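PDB 7BWX: Ice-binding protein isoform1a from Antarctomyces psychrotrophicus, which binds ice, probably by holding a flat face of its beta-solenoid against water molecules of the ice prism planes. Local coordinates for residues S106-D111 and F128-T133; W155-S160 and V173-L178. The protein carries 1 engineered substitution. One frame throughout, in Å; residues are numbered along the deposited sequence.

Contact 1: S106-D111 and F128-T133. With SO4 (sulfate ion), chain H.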
ATOM      1  N   SER A 106     -13.130  -8.213  -9.250  1.00 19.79           N
ATOM      2  CA  SER A 106     -12.695  -9.523  -8.742  1.00 22.60           C
ATOM      3  C   SER A 106     -11.180  -9.507  -8.454  1.00 18.14           C
ATOM      4  O   SER A 106     -10.584  -8.434  -8.557  1.00 18.96           O
ATOM      5  CB  SER A 106     -13.174 -10.566  -9.736  1.00 30.36           C
ATOM      6  OG  SER A 106     -12.488 -10.416 -10.964  1.00 39.03           O
ATOM      7  N   ALA A 107     -10.626 -10.649  -8.115  1.00 18.67           N
ATOM      8  CA  ALA A 107      -9.219 -10.847  -7.748  1.00 19.18           C
ATOM      9  C   ALA A 107      -8.334 -10.351  -8.895  1.00 20.77           C
ATOM     10  O   ALA A 107      -8.653 -10.635 -10.081  1.00 19.63           O
ATOM     11  CB  ALA A 107      -8.972 -12.286  -7.426  1.00 20.56           C
ATOM     12  N   VAL A 108      -7.329  -9.537  -8.576  1.00 17.61           N
ATOM     13  CA  VAL A 108      -6.390  -9.011  -9.599  1.00 19.91           C
ATOM     14  C   VAL A 108      -4.978  -9.446  -9.251  1.00 19.61           C
ATOM     15  O   VAL A 108      -4.629  -9.579  -8.053  1.00 17.54           O
ATOM     16  CB  VAL A 108      -6.471  -7.490  -9.779  1.00 22.89           C
ATOM     17  CG1 VAL A 108      -7.879  -7.032 -10.099  1.00 25.14           C
ATOM     18  CG2 VAL A 108      -5.953  -6.756  -8.569  1.00 28.10           C
ATOM     19  N   GLY A 109      -4.199  -9.643 -10.305  1.00 20.40           N
ATOM     20  CA  GLY A 109      -2.782 -10.003 -10.268  1.00 18.96           C
ATOM     21  C   GLY A 109      -1.981  -8.997 -11.040  1.00 18.62           C
ATOM     22  O   GLY A 109      -2.509  -8.402 -11.988  1.00 18.47           O
ATOM     23  N   LEU A 110      -0.723  -8.823 -10.649  1.00 20.16           N
ATOM     24  CA  LEU A 110       0.252  -7.984 -11.372  1.00 20.55           C
ATOM     25  C   LEU A 110       1.478  -8.846 -11.617  1.00 20.81           C
ATOM     26  O   LEU A 110       2.247  -9.117 -10.697  1.00 19.97           O
ATOM     27  CB  LEU A 110       0.549  -6.715 -10.588  1.00 22.08           C
ATOM     28  CG  LEU A 110       1.768  -5.882 -11.010  1.00 26.05           C
ATOM     29  CD1 LEU A 110       1.850  -5.708 -12.501  1.00 26.21           C
ATOM     30  CD2 LEU A 110       1.657  -4.534 -10.309  1.00 28.42           C
ATOM     31  N   ASP A 111       1.598  -9.302 -12.856  1.00 21.48           N
ATOM     32  CA  ASP A 111       2.760 -10.044 -13.368  1.00 23.02           C
ATOM     33  C   ASP A 111       3.381  -9.146 -14.435  1.00 24.22           C
ATOM     34  O   ASP A 111       2.647  -8.711 -15.324  1.00 26.27           O
ATOM     35  CB  ASP A 111       2.279 -11.388 -13.902  1.00 26.11           C
ATOM     36  CG  ASP A 111       3.397 -12.340 -14.243  1.00 31.16           C
ATOM     37  OD1 ASP A 111       4.524 -12.169 -13.723  1.00 29.66           O
ATOM     38  OD2 ASP A 111       3.102 -13.288 -14.953  1.00 36.60           O
ATOM     39  N   PHE A 128      -6.997   2.620  -7.182  1.00 16.39           N
ATOM     40  CA  PHE A 128      -7.361   1.277  -7.613  1.00 16.10           C
ATOM     41  C   PHE A 128      -8.341   0.718  -6.598  1.00 15.97           C
ATOM     42  O   PHE A 128      -7.927   0.388  -5.490  1.00 15.97           O
ATOM     43  CB  PHE A 128      -6.109   0.452  -7.834  1.00 16.89           C
ATOM     44  CG  PHE A 128      -5.304   0.951  -9.012  1.00 17.09           C
ATOM     45  CD1 PHE A 128      -5.561   0.486 -10.293  1.00 19.35           C
ATOM     46  CD2 PHE A 128      -4.279   1.856  -8.828  1.00 19.13           C
ATOM     47  CE1 PHE A 128      -4.840   0.967 -11.385  1.00 19.30           C
ATOM     48  CE2 PHE A 128      -3.523   2.312  -9.898  1.00 21.08           C
ATOM     49  CZ  PHE A 128      -3.815   1.868 -11.182  1.00 20.20           C
ATOM     50  N   GLN A 129      -9.575   0.518  -7.054  1.00 15.64           N
ATOM     51  CA  GLN A 129     -10.677  -0.055  -6.241  1.00 16.39           C
ATOM     52  C   GLN A 129     -10.699  -1.539  -6.547  1.00 16.00           C
ATOM     53  O   GLN A 129     -11.332  -1.939  -7.580  1.00 16.50           O
ATOM     54  CB  GLN A 129     -12.013   0.634  -6.536  1.00 15.47           C
ATOM     55  CG  GLN A 129     -11.987   2.132  -6.317  1.00 16.39           C
ATOM     56  CD  GLN A 129     -13.323   2.740  -6.658  1.00 18.64           C
ATOM     57  OE1 GLN A 129     -13.875   2.453  -7.727  1.00 18.21           O
ATOM     58  NE2 GLN A 129     -13.833   3.596  -5.785  1.00 15.96           N
ATOM     59  N   LEU A 130      -9.972  -2.324  -5.758  1.00 15.35           N
ATOM     60  CA  LEU A 130      -9.846  -3.781  -5.954  1.00 15.54           C
ATOM     61  C   LEU A 130     -10.839  -4.465  -5.013  1.00 17.88           C
ATOM     62  O   LEU A 130     -10.668  -4.411  -3.805  1.00 16.60           O
ATOM     63  CB  LEU A 130      -8.394  -4.199  -5.721  1.00 16.04           C
ATOM     64  CG  LEU A 130      -7.350  -3.359  -6.460  1.00 17.88           C
ATOM     65  CD1 LEU A 130      -5.940  -3.877  -6.236  1.00 19.63           C
ATOM     66  CD2 LEU A 130      -7.628  -3.289  -7.957  1.00 17.46           C
ATOM     67  N   ALA A 131     -11.936  -4.988  -5.544  1.00 17.35           N
ATOM     68  CA  ALA A 131     -13.034  -5.477  -4.691  1.00 17.78           C
ATOM     69  C   ALA A 131     -12.550  -6.592  -3.759  1.00 18.55           C
ATOM     70  O   ALA A 131     -13.141  -6.692  -2.694  1.00 18.63           O
ATOM     71  CB  ALA A 131     -14.213  -5.939  -5.508  1.00 20.69           C
ATOM     72  N   THR A 132     -11.614  -7.451  -4.147  1.00 15.43           N
ATOM     73  CA  THR A 132     -11.157  -8.558  -3.281  1.00 16.38           C
ATOM     74  C   THR A 132      -9.632  -8.485  -3.108  1.00 17.22           C
ATOM     75  O   THR A 132      -9.165  -7.513  -2.489  1.00 16.61           O
ATOM     76  CB  THR A 132     -11.654  -9.929  -3.746  1.00 19.89           C
ATOM     77  OG1 THR A 132     -11.113 -10.253  -5.027  1.00 18.63           O
ATOM     78  CG2 THR A 132     -13.174 -10.004  -3.760  1.00 20.89           C
ATOM     79  N   THR A 133      -8.895  -9.487  -3.597  1.00 15.50           N
ATOM     80  CA  THR A 133      -7.452  -9.653  -3.363  1.00 15.53           C
ATOM     81  C   THR A 133      -6.613  -8.882  -4.393  1.00 16.27           C
ATOM     82  O   THR A 133      -7.071  -8.604  -5.557  1.00 16.85           O
ATOM     83  CB  THR A 133      -7.081 -11.135  -3.343  1.00 15.85           C
ATOM     84  OG1 THR A 133      -7.578 -11.662  -4.567  1.00 17.87           O
ATOM     85  CG2 THR A 133      -7.649 -11.881  -2.161  1.00 16.05           C
TER
HETATM   86  S   SO4 H 302     -12.598 -13.396  -6.329  1.00 55.85           S
HETATM   87  O1  SO4 H 302     -11.800 -12.868  -5.209  1.00 42.72           O
HETATM   88  O2  SO4 H 302     -12.087 -14.693  -6.698  1.00 56.61           O
HETATM   89  O3  SO4 H 302     -13.984 -13.495  -5.902  1.00 61.84           O
HETATM   90  O4  SO4 H 302     -12.532 -12.538  -7.519  1.00 45.84           O
HETATM   91  O   HOH W   1      -9.601  -7.291  -6.178  1.00 15.15           O
HETATM   92  O   HOH W   2      -5.648 -11.515  -6.365  1.00 18.32           O

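Contact 2: W155-S160 and V173-L178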
ATOM      1  N   TRP A 155      -3.851   1.974  -3.512  1.00 13.77           N
ATOM      2  CA  TRP A 155      -4.292   0.590  -3.742  1.00 13.58           C
ATOM      3  C   TRP A 155      -5.330   0.247  -2.658  1.00 14.00           C
ATOM      4  O   TRP A 155      -4.940   0.043  -1.503  1.00 14.42           O
ATOM      5  CB  TRP A 155      -3.107  -0.369  -3.681  1.00 13.49           C
ATOM      6  CG  TRP A 155      -2.050  -0.012  -4.667  1.00 15.91           C
ATOM      7  CD1 TRP A 155      -0.921   0.746  -4.468  1.00 17.45           C
ATOM      8  CD2 TRP A 155      -2.096  -0.311  -6.066  1.00 16.52           C
ATOM      9  NE1 TRP A 155      -0.235   0.874  -5.648  1.00 18.91           N
ATOM     10  CE2 TRP A 155      -0.925   0.227  -6.641  1.00 17.11           C
ATOM     11  CE3 TRP A 155      -2.963  -1.075  -6.851  1.00 17.98           C
ATOM     12  CZ2 TRP A 155      -0.653   0.102  -8.003  1.00 18.70           C
ATOM     13  CZ3 TRP A 155      -2.713  -1.172  -8.198  1.00 18.28           C
ATOM     14  CH2 TRP A 155      -1.577  -0.576  -8.761  1.00 19.59           C
ATOM     15  N   ILE A 156      -6.604   0.342  -2.992  1.00 14.84           N
ATOM     16  CA  ILE A 156      -7.717   0.113  -2.027  1.00 12.39           C
ATOM     17  C   ILE A 156      -8.094  -1.350  -2.156  1.00 13.03           C
ATOM     18  O   ILE A 156      -8.771  -1.752  -3.175  1.00 14.14           O
ATOM     19  CB  ILE A 156      -8.896   1.067  -2.268  1.00 12.76           C
ATOM     20  CG1 ILE A 156      -8.457   2.521  -2.368  1.00 12.65           C
ATOM     21  CG2 ILE A 156      -9.946   0.865  -1.186  1.00 14.48           C
ATOM     22  CD1 ILE A 156      -7.746   3.046  -1.161  1.00 14.52           C
ATOM     23  N   VAL A 157      -7.517  -2.168  -1.284  1.00 11.86           N
ATOM     24  CA  VAL A 157      -7.603  -3.640  -1.406  1.00 13.31           C
ATOM     25  C   VAL A 157      -8.780  -4.131  -0.544  1.00 13.57           C
ATOM     26  O   VAL A 157      -8.699  -4.037   0.728  1.00 12.90           O
ATOM     27  CB  VAL A 157      -6.274  -4.275  -1.019  1.00 12.61           C
ATOM     28  CG1 VAL A 157      -6.343  -5.787  -1.081  1.00 12.91           C
ATOM     29  CG2 VAL A 157      -5.121  -3.758  -1.897  1.00 14.72           C
ATOM     30  N   GLY A 158      -9.797  -4.683  -1.214  1.00 15.46           N
ATOM     31  CA  GLY A 158     -11.101  -5.029  -0.622  1.00 14.59           C
ATOM     32  C   GLY A 158     -10.989  -6.147   0.394  1.00 14.79           C
ATOM     33  O   GLY A 158     -11.774  -6.126   1.365  1.00 14.95           O
ATOM     34  N   SER A 159     -10.021  -7.064   0.262  1.00 14.69           N
ATOM     35  CA  SER A 159      -9.685  -8.056   1.319  1.00 14.01           C
ATOM     36  C   SER A 159      -8.189  -7.956   1.684  1.00 14.83           C
ATOM     37  O   SER A 159      -7.822  -7.025   2.461  1.00 13.70           O
ATOM     38  CB  SER A 159     -10.116  -9.448   0.986  1.00 14.74           C
ATOM     39  OG  SER A 159      -9.547  -9.900  -0.248  1.00 16.26           O
ATOM     40  N   SER A 160      -7.343  -8.821   1.109  1.00 13.63           N
ATOM     41  CA  SER A 160      -5.935  -8.942   1.519  1.00 13.67           C
ATOM     42  C   SER A 160      -5.011  -8.789   0.316  1.00 13.40           C
ATOM     43  O   SER A 160      -5.408  -9.125  -0.825  1.00 13.59           O
ATOM     44  CB  SER A 160      -5.705 -10.236   2.240  1.00 15.31           C
ATOM     45  OG  SER A 160      -6.453 -10.271   3.454  1.00 16.52           O
ATOM     46  N   VAL A 173      -0.856   1.287   0.038  1.00 13.36           N
ATOM     47  CA  VAL A 173      -1.643   0.059   0.086  1.00 13.99           C
ATOM     48  C   VAL A 173      -2.520   0.199   1.325  1.00 14.72           C
ATOM     49  O   VAL A 173      -1.981   0.160   2.421  1.00 13.91           O
ATOM     50  CB  VAL A 173      -0.775  -1.196   0.137  1.00 15.06           C
ATOM     51  CG1 VAL A 173      -1.652  -2.436   0.167  1.00 15.99           C
ATOM     52  CG2 VAL A 173       0.227  -1.265  -1.031  1.00 16.07           C
ATOM     53  N   ILE A 174      -3.825   0.335   1.113  1.00 14.15           N
ATOM     54  CA  ILE A 174      -4.847   0.401   2.186  1.00 14.14           C
ATOM     55  C   ILE A 174      -5.732  -0.824   2.044  1.00 11.80           C
ATOM     56  O   ILE A 174      -6.572  -0.884   1.157  1.00 13.11           O
ATOM     57  CB  ILE A 174      -5.612   1.715   2.130  1.00 13.91           C
ATOM     58  CG1 ILE A 174      -4.673   2.888   1.856  1.00 15.29           C
ATOM     59  CG2 ILE A 174      -6.381   1.865   3.426  1.00 14.30           C
ATOM     60  CD1 ILE A 174      -5.392   4.241   1.860  1.00 16.95           C
ATOM     61  N   ALA A 175      -5.394  -1.859   2.780  1.00 11.54           N
ATOM     62  CA  ALA A 175      -6.102  -3.142   2.706  1.00 11.90           C
ATOM     63  C   ALA A 175      -7.146  -3.246   3.822  1.00 12.17           C
ATOM     64  O   ALA A 175      -6.867  -2.867   4.950  1.00 12.67           O
ATOM     65  CB  ALA A 175      -5.116  -4.257   2.823  1.00 12.13           C
ATOM     66  N   ASN A 176      -8.259  -3.892   3.519  1.00 12.58           N
ATOM     67  CA  ASN A 176      -9.336  -4.151   4.494  1.00 12.43           C
ATOM     68  C   ASN A 176      -8.839  -5.116   5.558  1.00 13.01           C
ATOM     69  O   ASN A 176      -9.185  -4.942   6.726  1.00 12.34           O
ATOM     70  CB  ASN A 176     -10.527  -4.734   3.789  1.00 13.70           C
ATOM     71  CG  ASN A 176     -11.735  -4.790   4.694  1.00 14.19           C
ATOM     72  OD1 ASN A 176     -12.186  -3.746   5.124  1.00 14.10           O
ATOM     73  ND2 ASN A 176     -12.200  -5.999   4.983  1.00 14.55           N
ATOM     74  N   ALA A 177      -8.006  -6.074   5.175  1.00 13.04           N
ATOM     75  CA  ALA A 177      -7.524  -7.137   6.074  1.00 12.79           C
ATOM     76  C   ALA A 177      -5.981  -7.219   5.994  1.00 13.53           C
ATOM     77  O   ALA A 177      -5.336  -6.248   6.372  1.00 14.95           O
ATOM     78  CB  ALA A 177      -8.224  -8.399   5.711  1.00 12.06           C
ATOM     79  N   LEU A 178      -5.424  -8.343   5.575  1.00 12.17           N
ATOM     80  CA  LEU A 178      -3.991  -8.663   5.762  1.00 12.89           C
ATOM     81  C   LEU A 178      -3.173  -7.989   4.662  1.00 13.46           C
ATOM     82  O   LEU A 178      -3.675  -7.928   3.519  1.00 12.44           O
ATOM     83  CB  LEU A 178      -3.802 -10.171   5.654  1.00 13.99           C
ATOM     84  CG  LEU A 178      -2.401 -10.685   5.992  1.00 14.77           C
ATOM     85  CD1 LEU A 178      -2.179 -10.546   7.492  1.00 15.53           C
ATOM     86  CD2 LEU A 178      -2.234 -12.154   5.583  1.00 15.64           C
TER

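Contact 1: S106-D111 and F128-T133
Val108 and Leu130 pack against each other inside the right-handed beta-helix, at the turn where segment 128-133 leaves its strand and passes alongside the start of strand 108-110. The two side chains cross at about a right angle. CG2 of Val108 is the touching branch, 3.7 Å from CD1 of Leu130 and slightly farther from CD2, so one methyl meets both prongs of the leucine. It reaches them because CG2 stands between the backbone N and the carbonyl carbon, while CG1 lies anti to the carbonyl carbon (chi1 -55°). Next to this buried pair the backbones join: Val108 N donates to Thr133 O over 3.2 Å, almost straight at hydrogen (176°). The same Thr133 O also accepts a bond from a water that bridges Ser106 O and Thr132 N, so two donors grip it. A second water links Val108 O to Thr133 OG1, and that hydroxyl lies 3.2 Å from CB of Ala107. Toward the outside, a sulfate ion, probably from the crystallisation liquor, is held from both segments. Thr132 turns OG1 between its backbone N and carbonyl carbon (chi1 64°) and donates to sulfate O1 at 2.7 Å, and Ala107 N donates to sulfate O4, also at 2.7 Å.

Contact 2: W155-S160 and V173-L178
Ile156 and Ile174 both set CG1 anti to the carbonyl carbon (chi1 -50° and -42°), and their side chains run side by side, pointing the same way, until CD1 meets CD1 at 4.0 Å. Helix 61-79 lies over this isoleucine face, where Phe74 touches Ile156 and Arg71 touches Ile174. Trp155, Val157, Val173 and Ala175 occupy the other face. There Trp155 CD1 approaches CG2 of Val173 obliquely, and CB of Val157 lies 4.0 Å from CB of Ala175; the indole NE1 donates a hydrogen bond to Glu170 O. Strands 155-157 and 173-175 are stacked neighbours on successive coils of the solenoid, parallel with their axes 4.7 Å apart. Ile174 N donates to Trp155 O, Val157 N to Ile174 O, and Asn176 N to Val157 O at 2.8 Å. Beyond the strands the pairing continues round the turn, where Ala177 N donates to Ser159 O. At Ser160 the acceptor is a side-chain hydroxyl: OG accepts from Leu178 N at 3.0 Å and lies 3.4 Å from CB of Ala177. An alanine here would probably leave Leu178 N without this acceptor and open a small gap beside the Ala177 methyl. On the backbone, Ser160 CA makes a CA-H...O contact with Leu178 O, 3.2 Å away.

Contacts 1 and 2 share the sheet in which strands 126-130 and 153-157 are neighbours, with centres about 10 Å apart. Leu130 O lies 2.7 Å from Gly158 N, a probable hydrogen bond, and the Phe128 and Trp155 rings stack inside the solenoid. Contact 2 is the more buried, joining equivalent strands of adjacent coils through regular backbone bonds with apolar side chains on both faces. Contact 1 instead joins a turn to the start of a strand on another sheet; it has one direct backbone bond, supplemented by two bridging waters. Polar chemistry gathers at the turns of both: threonine hydroxyls, with a sulfate probably from the crystallisation liquor, at 106-111/128-133, a serine hydroxyl at 155-160/173-178.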